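Local coordinates for protein transaminase (Bacillus megaterium, PDB 5G0A) that catalyses PLP-dependent amino-group transfer as an S-selective omega-transaminase of the class-III aminotransferase family, at residues W111-F117 with G308-K314; A132-T136 with V231-I235; V169-E174 with F408-P414; I417-I422 with G435-M441. The contacts are given in a common frame with arbitrary orientation. Residues are numbered along the deposited sequence.

How the contacts relate
Contacts 1 and 2 belong to the seven-stranded sheet of the PLP-binding domain; contact 4 lies in the C-terminal part of the chain, across the chain's centre from both, and contact 3 joins that part to a loop between strands 140-144 and 189-192. Strand 112-118 of contact 1 leads into helix 121-136 of contact 2; their centres are about 15 Å apart without touching. Contacts 3 and 4, with centres about 14 Å apart, do touch: Phe-408 packs on Pro-438 (CD1 to CD 3.6 Å). Between the pairs, centres are 35 to 39 Å apart. Gly-308, Met-437 and His-410 lie about 7, 11 and 13 Å from a bound PLP (nearest atoms). Contacts 1, 2 and 3 meet the second subunit.

Contact 1. Residues W111-F117 with G308-K314; sequences WPGKVRF and GAVLVSK
This is the antiparallel end of the seven-stranded sheet of a fold-type I PLP enzyme, where the reversed strand 308-313 pairs with strand 112-118, outermost within the chain, and it carries a classic beta bulge. The short axes approach to 4.5 Å with 146° between their directions. Val-115/Leu-311 and Phe-117/Ala-309 are non-hydrogen-bonded pairs; Lys-114/Val-312 and Arg-116/Val-310 are hydrogen-bonded, with Val-312 N to Lys-114 O, Arg-116 N to Val-310 O and Val-310 N to Arg-116 O all 2.9 Å. At the bulge Val-312 O accepts from both Gly-113 N (2.8 Å) and Lys-114 N (3.2 Å). Gly-113 (phi/psi -114/-72) lies so close that a beta carbon would clash with Ser-313 O. Beyond it, Lys-314 N donates to Trp-111 O and Lys-314 NZ to Pro-112 O, both 3.0 Å; NZ also binds Asp-110 O. Trp-111, chi1 p, swings its ring back to Leu-311 (t, p), CH2 to CD2 3.6 Å, while Leu-311 CD1 meets Val-115 CG2 at 3.7 Å. The second subunit hydrogen-bonds to the Val-115 backbone. Helix 92-105 covers the face of Val-115, Phe-117 and Leu-311; helix 121-136 packs against Arg-116, Val-310 and Val-312 on the other; strand 293-296 flanks 308-313, and Ser-313 N-caps helix 314-321 through Ile-316 N.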
loop_
_atom_site.group_PDB
_atom_site.type_symbol
_atom_site.label_atom_id
_atom_site.label_comp_id
_atom_site.label_asym_id
_atom_site.label_seq_id
_atom_site.Cartn_x
_atom_site.Cartn_y
_atom_site.Cartn_z
ATOM N N TRP B 111 -25.587 -24.477 1.383
ATOM C CA TRP B 111 -24.738 -23.311 1.033
ATOM C C TRP B 111 -24.041 -23.434 -0.332
ATOM O O TRP B 111 -23.902 -22.431 -1.021
ATOM C CB TRP B 111 -23.726 -22.987 2.135
ATOM C CG TRP B 111 -22.444 -23.827 2.159
ATOM C CD1 TRP B 111 -22.243 -25.005 2.836
ATOM C CD2 TRP B 111 -21.193 -23.527 1.508
ATOM N NE1 TRP B 111 -20.966 -25.463 2.629
ATOM C CE2 TRP B 111 -20.294 -24.589 1.816
ATOM C CE3 TRP B 111 -20.760 -22.500 0.668
ATOM C CZ2 TRP B 111 -18.974 -24.628 1.330
ATOM C CZ3 TRP B 111 -19.439 -22.523 0.198
ATOM C CH2 TRP B 111 -18.566 -23.580 0.529
ATOM N N PRO B 112 -23.657 -24.663 -0.758
ATOM C CA PRO B 112 -22.797 -24.654 -1.964
ATOM C C PRO B 112 -23.458 -24.199 -3.249
ATOM O O PRO B 112 -24.579 -24.641 -3.572
ATOM C CB PRO B 112 -22.338 -26.120 -2.084
ATOM C CG PRO B 112 -22.482 -26.676 -0.710
ATOM C CD PRO B 112 -23.679 -25.993 -0.122
ATOM N N GLY B 113 -22.748 -23.331 -3.989
ATOM C CA GLY B 113 -23.254 -22.791 -5.243
ATOM C C GLY B 113 -22.479 -23.229 -6.471
ATOM O O GLY B 113 -22.980 -24.008 -7.299
ATOM N N LYS B 114 -21.263 -22.684 -6.624
ATOM C CA LYS B 114 -20.454 -22.960 -7.803
ATOM C C LYS B 114 -18.958 -23.102 -7.453
ATOM O O LYS B 114 -18.495 -22.562 -6.473
ATOM C CB LYS B 114 -20.612 -21.836 -8.831
ATOM C CG LYS B 114 -21.896 -21.881 -9.650
ATOM C CD LYS B 114 -21.830 -20.875 -10.781
ATOM C CE LYS B 114 -22.834 -21.181 -11.892
ATOM N NZ LYS B 114 -22.497 -20.325 -13.066
ATOM N N VAL B 115 -18.239 -23.850 -8.284
ATOM C CA VAL B 115 -16.802 -24.084 -8.142
ATOM C C VAL B 115 -16.031 -23.384 -9.282
ATOM O O VAL B 115 -16.502 -23.314 -10.457
ATOM C CB VAL B 115 -16.477 -25.615 -8.194
ATOM C CG1 VAL B 115 -14.976 -25.876 -8.138
ATOM C CG2 VAL B 115 -17.176 -26.391 -7.084
ATOM N N ARG B 116 -14.840 -22.890 -8.950
ATOM C CA ARG B 116 -13.835 -22.535 -9.972
ATOM C C ARG B 116 -12.616 -23.372 -9.692
ATOM O O ARG B 116 -12.063 -23.303 -8.589
ATOM C CB ARG B 116 -13.439 -21.051 -9.938
ATOM C CG ARG B 116 -12.204 -20.742 -10.817
ATOM C CD ARG B 116 -12.245 -19.320 -11.384
ATOM N NE ARG B 116 -11.010 -18.973 -12.130
ATOM C CZ ARG B 116 -10.791 -19.273 -13.405
ATOM N NH1 ARG B 116 -11.691 -19.976 -14.098
ATOM N NH2 ARG B 116 -9.652 -18.897 -13.968
ATOM N N PHE B 117 -12.197 -24.173 -10.674
ATOM C CA PHE B 117 -10.974 -24.954 -10.503
ATOM C C PHE B 117 -9.760 -24.153 -10.947
ATOM O O PHE B 117 -9.802 -23.453 -11.969
ATOM C CB PHE B 117 -11.058 -26.251 -11.316
ATOM C CG PHE B 117 -12.060 -27.227 -10.768
ATOM C CD1 PHE B 117 -11.758 -27.951 -9.629
ATOM C CD2 PHE B 117 -13.298 -27.421 -11.403
ATOM C CE1 PHE B 117 -12.664 -28.873 -9.097
ATOM C CE2 PHE B 117 -14.219 -28.326 -10.884
ATOM C CZ PHE B 117 -13.895 -29.055 -9.733
ATOM N N GLY B 308 -6.468 -27.200 -7.658
ATOM C CA GLY B 308 -7.009 -26.470 -6.521
ATOM C C GLY B 308 -8.414 -26.049 -6.909
ATOM O O GLY B 308 -8.828 -26.209 -8.068
ATOM N N ALA B 309 -9.182 -25.535 -5.950
ATOM C CA ALA B 309 -10.519 -25.087 -6.294
ATOM C C ALA B 309 -11.036 -24.135 -5.251
ATOM O O ALA B 309 -10.669 -24.233 -4.074
ATOM C CB ALA B 309 -11.488 -26.268 -6.375
ATOM N N VAL B 310 -11.981 -23.310 -5.685
ATOM C CA VAL B 310 -12.758 -22.522 -4.731
ATOM C C VAL B 310 -14.231 -22.852 -4.926
ATOM O O VAL B 310 -14.693 -23.013 -6.056
ATOM C CB VAL B 310 -12.436 -20.996 -4.881
ATOM C CG1 VAL B 310 -12.766 -20.506 -6.287
ATOM C CG2 VAL B 310 -13.223 -20.197 -3.841
ATOM N N LEU B 311 -14.962 -22.979 -3.820
ATOM C CA LEU B 311 -16.400 -23.232 -3.862
ATOM C C LEU B 311 -17.065 -22.066 -3.127
ATOM O O LEU B 311 -16.703 -21.767 -1.994
ATOM C CB LEU B 311 -16.736 -24.540 -3.156
ATOM C CG LEU B 311 -18.238 -24.826 -2.895
ATOM C CD1 LEU B 311 -18.999 -24.950 -4.212
ATOM C CD2 LEU B 311 -18.357 -26.090 -2.030
ATOM N N VAL B 312 -17.982 -21.409 -3.817
ATOM C CA VAL B 312 -18.667 -20.245 -3.260
ATOM C C VAL B 312 -20.146 -20.571 -3.074
ATOM O O VAL B 312 -20.692 -21.447 -3.764
ATOM C CB VAL B 312 -18.549 -18.989 -4.165
ATOM C CG1 VAL B 312 -17.079 -18.663 -4.484
ATOM C CG2 VAL B 312 -19.359 -19.131 -5.466
ATOM N N SER B 313 -20.774 -19.851 -2.149
ATOM C CA SER B 313 -22.215 -20.029 -1.828
ATOM C C SER B 313 -23.135 -19.735 -3.009
ATOM O O SER B 313 -22.750 -19.073 -3.971
ATOM C CB SER B 313 -22.595 -19.134 -0.636
ATOM O OG SER B 313 -22.527 -17.768 -1.021
ATOM N N LYS B 314 -24.382 -20.193 -2.916
ATOM C CA LYS B 314 -25.368 -19.892 -3.932
ATOM C C LYS B 314 -25.534 -18.382 -4.128
ATOM O O LYS B 314 -25.678 -17.918 -5.253
ATOM C CB LYS B 314 -26.714 -20.515 -3.541
ATOM C CG LYS B 314 -26.675 -22.030 -3.568
ATOM C CD LYS B 314 -28.058 -22.629 -3.335
ATOM C CE LYS B 314 -28.065 -24.102 -3.700
ATOM N NZ LYS B 314 -27.382 -24.951 -2.701
#

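Contact 2. Residues A132-T136 with V231-I235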
loop_
_atom_site.group_PDB
_atom_site.type_symbol
_atom_site.label_atom_id
_atom_site.label_comp_id
_atom_site.label_asym_id
_atom_site.label_seq_id
_atom_site.Cartn_x
_atom_site.Cartn_y
_atom_site.Cartn_z
ATOM N N ALA B 132 -14.444 -12.681 -2.721
ATOM C CA ALA B 132 -15.001 -12.086 -1.492
ATOM C C ALA B 132 -15.008 -10.558 -1.626
ATOM O O ALA B 132 -15.989 -9.898 -1.304
ATOM C CB ALA B 132 -14.217 -12.505 -0.242
ATOM N N ARG B 133 -13.902 -10.008 -2.116
ATOM C CA ARG B 133 -13.795 -8.544 -2.287
ATOM C C ARG B 133 -14.735 -8.007 -3.338
ATOM O O ARG B 133 -15.365 -6.959 -3.124
ATOM C CB ARG B 133 -12.329 -8.133 -2.562
ATOM C CG ARG B 133 -11.466 -8.390 -1.334
ATOM C CD ARG B 133 -9.969 -8.306 -1.672
ATOM N NE ARG B 133 -9.197 -7.997 -0.470
ATOM C CZ ARG B 133 -7.999 -8.480 -0.184
ATOM N NH1 ARG B 133 -7.391 -9.337 -1.013
ATOM N NH2 ARG B 133 -7.403 -8.092 0.947
ATOM N N LEU B 134 -14.866 -8.718 -4.462
ATOM C CA LEU B 134 -15.791 -8.282 -5.505
ATOM C C LEU B 134 -17.251 -8.376 -5.031
ATOM O O LEU B 134 -18.033 -7.443 -5.273
ATOM C CB LEU B 134 -15.635 -9.076 -6.798
ATOM C CG LEU B 134 -14.391 -8.745 -7.649
ATOM C CD1 LEU B 134 -14.104 -9.886 -8.620
ATOM C CD2 LEU B 134 -14.446 -7.389 -8.373
ATOM N N TYR B 135 -17.601 -9.482 -4.383
ATOM C CA TYR B 135 -19.016 -9.656 -3.959
ATOM C C TYR B 135 -19.424 -8.566 -2.967
ATOM O O TYR B 135 -20.522 -7.966 -3.059
ATOM C CB TYR B 135 -19.198 -11.053 -3.335
ATOM C CG TYR B 135 -20.590 -11.256 -2.784
ATOM C CD1 TYR B 135 -21.653 -11.550 -3.632
ATOM C CD2 TYR B 135 -20.830 -11.095 -1.421
ATOM C CE1 TYR B 135 -22.936 -11.704 -3.118
ATOM C CE2 TYR B 135 -22.107 -11.256 -0.896
ATOM C CZ TYR B 135 -23.135 -11.550 -1.750
ATOM O OH TYR B 135 -24.392 -11.689 -1.191
ATOM N N THR B 136 -18.560 -8.334 -1.990
ATOM C CA THR B 136 -18.883 -7.362 -0.940
ATOM C C THR B 136 -18.602 -5.938 -1.397
ATOM O O THR B 136 -19.113 -4.985 -0.796
ATOM C CB THR B 136 -18.103 -7.619 0.347
ATOM O OG1 THR B 136 -16.687 -7.502 0.068
ATOM C CG2 THR B 136 -18.454 -9.031 0.994
ATOM N N VAL B 231 -14.862 -4.288 5.512
ATOM C CA VAL B 231 -14.305 -5.626 5.746
ATOM C C VAL B 231 -15.093 -6.646 4.896
ATOM O O VAL B 231 -16.254 -6.913 5.152
ATOM C CB VAL B 231 -14.286 -6.039 7.243
ATOM C CG1 VAL B 231 -13.760 -7.469 7.410
ATOM C CG2 VAL B 231 -13.411 -5.082 8.063
ATOM N N ALA B 232 -14.441 -7.205 3.886
ATOM C CA ALA B 232 -15.050 -8.247 3.038
ATOM C C ALA B 232 -15.311 -9.570 3.747
ATOM O O ALA B 232 -16.356 -10.170 3.538
ATOM C CB ALA B 232 -14.176 -8.512 1.793
ATOM N N ALA B 233 -14.328 -10.040 4.517
ATOM C CA ALA B 233 -14.269 -11.429 4.964
ATOM C C ALA B 233 -13.295 -11.620 6.113
ATOM O O ALA B 233 -12.337 -10.848 6.291
ATOM C CB ALA B 233 -13.883 -12.348 3.787
ATOM N N VAL B 234 -13.551 -12.671 6.884
ATOM C CA VAL B 234 -12.580 -13.244 7.785
ATOM C C VAL B 234 -12.205 -14.579 7.146
ATOM O O VAL B 234 -13.088 -15.345 6.746
ATOM C CB VAL B 234 -13.204 -13.519 9.176
ATOM C CG1 VAL B 234 -12.171 -14.181 10.076
ATOM C CG2 VAL B 234 -13.664 -12.204 9.818
ATOM N N ILE B 235 -10.910 -14.838 7.027
ATOM C CA ILE B 235 -10.426 -16.137 6.543
ATOM C C ILE B 235 -9.827 -16.925 7.697
ATOM O O ILE B 235 -9.086 -16.374 8.493
ATOM C CB ILE B 235 -9.423 -15.979 5.369
ATOM C CG1 ILE B 235 -9.104 -17.361 4.775
ATOM C CG2 ILE B 235 -8.161 -15.168 5.767
ATOM C CD1 ILE B 235 -8.373 -17.283 3.446
#
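Ala-232 CB fits against the last turn of helix 121-136, touching Ala-132 O (3.8 Å), Arg-133 CA (4.1 Å) and Thr-136 OG1 (3.2 Å). The helix is the connection of a beta-alpha-beta crossover: it follows strand 112-118 at one edge of the seven-stranded sheet and leads to strand 140-144, passing over strands between them, and here its end lies on strand 231-236. The short axes come within 7.5 Å, their directions 143° apart, a close approach in which alanine meets alanine. Ala-132 CB reaches Ala-233 CB at 4.0 Å and Ala-232 CB at 4.5 Å. Two successive alanines of one strand face the helix because Ala-232 has helical backbone angles (-67/-45), which interrupt the usual alternation of side chains; Val-231, just before them, points away. Arg-133 brings only its aliphatic part to the strand, CG lying 4.1 Å from Ala-232 CB, while its NE donates to Pro-139 O beyond the helix. Around this spot Ala-132 and Thr-136 also rest on Leu-265 of the neighbouring strand 265-269. At the helix end Ala-132 O accepts twice from Thr-136, from N at 3.1 Å and from OG1 at 2.8 Å.

Contact 3. Residues V169-E174 with F408-P414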
loop_
_atom_site.group_PDB
_atom_site.type_symbol
_atom_site.label_atom_id
_atom_site.label_comp_id
_atom_site.label_asym_id
_atom_site.label_seq_id
_atom_site.Cartn_x
_atom_site.Cartn_y
_atom_site.Cartn_z
ATOM N N VAL B 169 16.460 -16.463 5.574
ATOM C CA VAL B 169 17.046 -16.453 6.913
ATOM C C VAL B 169 18.466 -16.991 6.814
ATOM O O VAL B 169 18.884 -17.485 5.753
ATOM C CB VAL B 169 16.186 -17.200 7.961
ATOM C CG1 VAL B 169 14.886 -16.442 8.241
ATOM C CG2 VAL B 169 15.888 -18.626 7.519
ATOM N N GLY B 170 19.210 -16.873 7.910
ATOM C CA GLY B 170 20.603 -17.283 7.927
ATOM C C GLY B 170 20.768 -18.753 8.245
ATOM O O GLY B 170 19.814 -19.443 8.612
ATOM N N GLU B 171 22.004 -19.216 8.111
ATOM C CA GLU B 171 22.365 -20.597 8.371
ATOM C C GLU B 171 22.823 -20.687 9.824
ATOM O O GLU B 171 23.955 -20.333 10.129
ATOM C CB GLU B 171 23.498 -20.980 7.421
ATOM C CG GLU B 171 23.956 -22.423 7.447
ATOM C CD GLU B 171 25.143 -22.634 6.526
ATOM O OE1 GLU B 171 26.200 -22.007 6.767
ATOM O OE2 GLU B 171 25.015 -23.397 5.548
ATOM N N ASN B 172 21.928 -21.127 10.710
ATOM C CA ASN B 172 22.234 -21.291 12.146
ATOM C C ASN B 172 22.600 -19.977 12.834
ATOM O O ASN B 172 23.459 -19.924 13.716
ATOM C CB ASN B 172 23.320 -22.358 12.356
ATOM C CG ASN B 172 22.997 -23.659 11.643
ATOM O OD1 ASN B 172 21.873 -24.162 11.724
ATOM N ND2 ASN B 172 23.983 -24.210 10.933
ATOM N N SER B 173 21.943 -18.912 12.393
ATOM C CA SER B 173 22.077 -17.593 12.985
ATOM C C SER B 173 20.747 -16.876 12.809
ATOM O O SER B 173 20.189 -16.865 11.715
ATOM C CB SER B 173 23.205 -16.814 12.304
ATOM O OG SER B 173 23.107 -15.424 12.573
ATOM N N GLU B 174 20.230 -16.306 13.891
ATOM C CA GLU B 174 18.993 -15.529 13.827
ATOM C C GLU B 174 19.294 -14.039 13.964
ATOM O O GLU B 174 18.766 -13.357 14.848
ATOM C CB GLU B 174 17.983 -16.009 14.875
ATOM C CG GLU B 174 17.330 -17.344 14.535
ATOM C CD GLU B 174 16.055 -17.593 15.317
ATOM O OE1 GLU B 174 16.139 -17.772 16.550
ATOM O OE2 GLU B 174 14.966 -17.623 14.700
ATOM N N PHE B 408 9.051 -18.513 15.720
ATOM C CA PHE B 408 10.449 -18.838 15.396
ATOM C C PHE B 408 10.724 -18.601 13.910
ATOM O O PHE B 408 9.791 -18.367 13.137
ATOM C CB PHE B 408 10.789 -20.297 15.796
ATOM C CG PHE B 408 10.588 -21.307 14.680
ATOM C CD1 PHE B 408 9.348 -21.456 14.062
ATOM C CD2 PHE B 408 11.650 -22.112 14.253
ATOM C CE1 PHE B 408 9.178 -22.369 13.029
ATOM C CE2 PHE B 408 11.479 -23.038 13.231
ATOM C CZ PHE B 408 10.245 -23.162 12.617
ATOM N N THR B 409 11.997 -18.645 13.522
ATOM C CA THR B 409 12.380 -18.610 12.114
ATOM C C THR B 409 13.272 -19.821 11.829
ATOM O O THR B 409 13.816 -20.439 12.760
ATOM C CB THR B 409 13.135 -17.320 11.712
ATOM O OG1 THR B 409 14.493 -17.391 12.159
ATOM C CG2 THR B 409 12.458 -16.060 12.285
ATOM N N HIS B 410 13.429 -20.152 10.551
ATOM C CA HIS B 410 14.318 -21.241 10.166
ATOM C C HIS B 410 15.808 -20.878 10.274
ATOM O O HIS B 410 16.675 -21.671 9.912
ATOM C CB HIS B 410 13.971 -21.769 8.767
ATOM C CG HIS B 410 12.662 -22.498 8.709
ATOM N ND1 HIS B 410 11.484 -21.883 8.344
ATOM C CD2 HIS B 410 12.356 -23.797 8.930
ATOM C CE1 HIS B 410 10.499 -22.767 8.372
ATOM N NE2 HIS B 410 11.003 -23.938 8.726
ATOM N N GLY B 411 16.091 -19.679 10.780
ATOM C CA GLY B 411 17.457 -19.257 11.101
ATOM C C GLY B 411 18.029 -20.072 12.252
ATOM O O GLY B 411 19.238 -20.157 12.409
ATOM N N MET B 412 17.146 -20.674 13.047
ATOM C CA MET B 412 17.538 -21.508 14.182
ATOM C C MET B 412 18.343 -22.723 13.739
ATOM O O MET B 412 18.145 -23.250 12.644
ATOM C CB MET B 412 16.302 -22.017 14.926
ATOM C CG MET B 412 15.710 -21.067 15.943
ATOM S SD MET B 412 14.594 -21.956 17.047
ATOM C CE MET B 412 15.758 -22.792 18.128
ATOM N N ASN B 413 19.237 -23.164 14.617
ATOM C CA ASN B 413 19.936 -24.422 14.458
ATOM C C ASN B 413 18.963 -25.563 14.748
ATOM O O ASN B 413 18.345 -25.592 15.815
ATOM C CB ASN B 413 21.145 -24.472 15.408
ATOM C CG ASN B 413 22.195 -25.481 14.979
ATOM O OD1 ASN B 413 21.879 -26.560 14.475
ATOM N ND2 ASN B 413 23.460 -25.139 15.196
ATOM N N PRO B 414 18.800 -26.497 13.789
ATOM C CA PRO B 414 17.879 -27.618 14.008
ATOM C C PRO B 414 18.310 -28.574 15.133
ATOM O O PRO B 414 17.492 -29.362 15.612
ATOM C CB PRO B 414 17.838 -28.337 12.652
ATOM C CG PRO B 414 19.001 -27.820 11.870
ATOM C CD PRO B 414 19.345 -26.470 12.419
#
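Gly-411 of loop 408-414 is pressed so tightly against loop 169-174 that a beta carbon there would clash with Ser-173 O and crowd Glu-174 CG. Its CA makes a nearly straight CA-H...O contact with Gly-170 O (3.4 Å), and Val-169 CG2 closes in on Gly-411 N at 3.4 Å. Apart from Val-169, which ends strand 168-169 and pairs antiparallel with a second-subunit strand, both segments are loop; a type I turn from Thr-409 to Met-412 shapes 408-414. Glu-174 reaches over that turn: its OE2 accepts from Thr-409 OG1 at 2.6 Å and, weakly, from Thr-409 N at 3.4 Å. At this subunit interface Arg-324 of the second subunit binds Asn-172 OD1 and the carbonyls of His-410 and Met-412, and Glu-326 of that subunit takes His-410 ND1. Since the Thr-409 hydroxyl gives its proton to the carboxylate while accepting from Gly-411 N (3.1 Å, an ST turn), Glu-174 is coupled through one hydroxyl to the backbone of the turn.

Contact 4. Residues I417-I422 with G435-M441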
loop_
_atom_site.group_PDB
_atom_site.type_symbol
_atom_site.label_atom_id
_atom_site.label_comp_id
_atom_site.label_asym_id
_atom_site.label_seq_id
_atom_site.Cartn_x
_atom_site.Cartn_y
_atom_site.Cartn_z
ATOM N N ILE B 417 15.993 -27.731 18.016
ATOM C CA ILE B 417 14.552 -27.825 17.779
ATOM C C ILE B 417 14.048 -29.234 18.080
ATOM O O ILE B 417 14.397 -30.173 17.367
ATOM C CB ILE B 417 14.200 -27.458 16.313
ATOM C CG1 ILE B 417 14.678 -26.039 15.961
ATOM C CG2 ILE B 417 12.702 -27.610 16.052
ATOM C CD1 ILE B 417 14.407 -25.639 14.518
ATOM N N PRO B 418 13.214 -29.386 19.133
ATOM C CA PRO B 418 12.715 -30.699 19.550
ATOM C C PRO B 418 12.080 -31.543 18.433
ATOM O O PRO B 418 12.315 -32.748 18.382
ATOM C CB PRO B 418 11.684 -30.357 20.625
ATOM C CG PRO B 418 12.192 -29.084 21.215
ATOM C CD PRO B 418 12.842 -28.326 20.092
ATOM N N THR B 419 11.292 -30.933 17.548
ATOM C CA THR B 419 10.684 -31.710 16.452
ATOM C C THR B 419 11.722 -32.209 15.446
ATOM O O THR B 419 11.513 -33.237 14.788
ATOM C CB THR B 419 9.541 -30.965 15.734
ATOM O OG1 THR B 419 9.948 -29.628 15.404
ATOM C CG2 THR B 419 8.308 -30.927 16.619
ATOM N N GLN B 420 12.826 -31.477 15.305
ATOM C CA GLN B 420 13.919 -31.917 14.429
ATOM C C GLN B 420 14.653 -33.098 15.064
ATOM O O GLN B 420 15.052 -34.049 14.377
ATOM C CB GLN B 420 14.895 -30.773 14.149
ATOM C CG GLN B 420 14.344 -29.676 13.246
ATOM C CD GLN B 420 14.162 -30.140 11.818
ATOM O OE1 GLN B 420 13.075 -30.040 11.257
ATOM N NE2 GLN B 420 15.229 -30.669 11.226
ATOM N N ILE B 421 14.838 -33.027 16.380
ATOM C CA ILE B 421 15.477 -34.114 17.132
ATOM C C ILE B 421 14.668 -35.415 17.061
ATOM O O ILE B 421 15.231 -36.509 16.886
ATOM C CB ILE B 421 15.742 -33.692 18.601
ATOM C CG1 ILE B 421 16.758 -32.532 18.652
ATOM C CG2 ILE B 421 16.164 -34.884 19.461
ATOM C CD1 ILE B 421 18.155 -32.877 18.167
ATOM N N ILE B 422 13.350 -35.290 17.187
ATOM C CA ILE B 422 12.439 -36.427 17.081
ATOM C C ILE B 422 12.500 -37.033 15.678
ATOM O O ILE B 422 12.611 -38.257 15.530
ATOM C CB ILE B 422 11.004 -36.024 17.470
ATOM C CG1 ILE B 422 10.917 -35.846 18.995
ATOM C CG2 ILE B 422 9.972 -37.033 16.968
ATOM C CD1 ILE B 422 9.824 -34.906 19.454
ATOM N N GLY B 435 7.527 -32.535 12.763
ATOM C CA GLY B 435 6.657 -31.354 12.692
ATOM C C GLY B 435 7.264 -30.180 11.949
ATOM O O GLY B 435 8.449 -30.188 11.602
ATOM N N VAL B 436 6.440 -29.163 11.716
ATOM C CA VAL B 436 6.883 -27.943 11.027
ATOM C C VAL B 436 7.263 -26.835 12.011
ATOM O O VAL B 436 8.127 -25.997 11.725
ATOM C CB VAL B 436 5.808 -27.441 10.046
ATOM C CG1 VAL B 436 5.558 -28.485 8.976
ATOM C CG2 VAL B 436 4.505 -27.146 10.753
ATOM N N MET B 437 6.610 -26.851 13.169
ATOM C CA MET B 437 6.860 -25.900 14.247
ATOM C C MET B 437 7.812 -26.564 15.243
ATOM O O MET B 437 7.868 -27.794 15.318
ATOM C CB MET B 437 5.542 -25.502 14.924
ATOM C CG MET B 437 4.595 -24.698 14.038
ATOM S SD MET B 437 5.179 -23.061 13.532
ATOM C CE MET B 437 5.635 -23.313 11.816
ATOM N N PRO B 438 8.567 -25.759 16.004
ATOM C CA PRO B 438 9.661 -26.308 16.813
ATOM C C PRO B 438 9.226 -27.136 18.028
ATOM O O PRO B 438 9.949 -28.063 18.421
ATOM C CB PRO B 438 10.429 -25.053 17.253
ATOM C CG PRO B 438 9.401 -23.972 17.263
ATOM C CD PRO B 438 8.463 -24.291 16.131
ATOM N N ASN B 439 8.072 -26.811 18.617
ATOM C CA ASN B 439 7.576 -27.533 19.805
ATOM C C ASN B 439 6.356 -28.403 19.560
ATOM O O ASN B 439 5.710 -28.843 20.511
ATOM C CB ASN B 439 7.197 -26.546 20.922
ATOM C CG ASN B 439 8.297 -25.566 21.236
ATOM O OD1 ASN B 439 9.419 -25.958 21.561
ATOM N ND2 ASN B 439 7.983 -24.276 21.146
ATOM N N THR B 440 6.016 -28.644 18.295
ATOM C CA THR B 440 4.735 -29.253 18.008
ATOM C C THR B 440 4.878 -30.218 16.863
ATOM O O THR B 440 5.293 -29.840 15.777
ATOM C CB THR B 440 3.679 -28.192 17.621
ATOM O OG1 THR B 440 3.782 -27.059 18.507
ATOM C CG2 THR B 440 2.265 -28.785 17.679
ATOM N N MET B 441 4.545 -31.467 17.122
ATOM C CA MET B 441 4.480 -32.463 16.076
ATOM C C MET B 441 3.224 -32.272 15.269
ATOM O O MET B 441 2.197 -31.899 15.817
ATOM C CB MET B 441 4.415 -33.808 16.734
ATOM C CG MET B 441 5.454 -33.870 17.817
ATOM S SD MET B 441 6.791 -34.837 17.172
ATOM C CE MET B 441 5.980 -36.369 17.590
HETATM O O HOH W 1 10.268 -32.549 12.143
HETATM O O HOH W 2 10.792 -29.136 12.867
#
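Thr-419 carries most of the polar traffic between the start of helix 418-427 and the loop leading into strand 440-443. Its OG1 donates to Met-437 O at 2.8 Å, and its N, an amide of the first helical turn, is satisfied by Pro-438 O at 3.3 Å. Two waters fill the remaining gap. Water 1 accepts from Gly-435 N (2.8 Å) and donates to Thr-419 O (3.0 Å), bridging the segments. Water 2 is placed to donate to Thr-419 OG1 (2.7 Å), Gln-420 OE1 (2.9 Å) and Gly-435 O (2.9 Å), three possible acceptors, of which a water can serve two at a time. Asn-439 ND2 is satisfied by Asp-405 OD1 and Val-402 O, whereas the buried Thr-440 N has no partner in the model. Apolar contacts flank this network: Ile-417 CG2 on Pro-438 CB (3.6 Å) and Ile-422 CD1 on Met-441 SD (3.8 Å). The helix start thus packs on the edge of a three-stranded antiparallel sheet, with Asn-439 and Met-441 hydrogen-bonded through their backbones to Ile-392 and Val-390 of strand 387-392, while helix 451-468 closes over Ile-422 and Met-441.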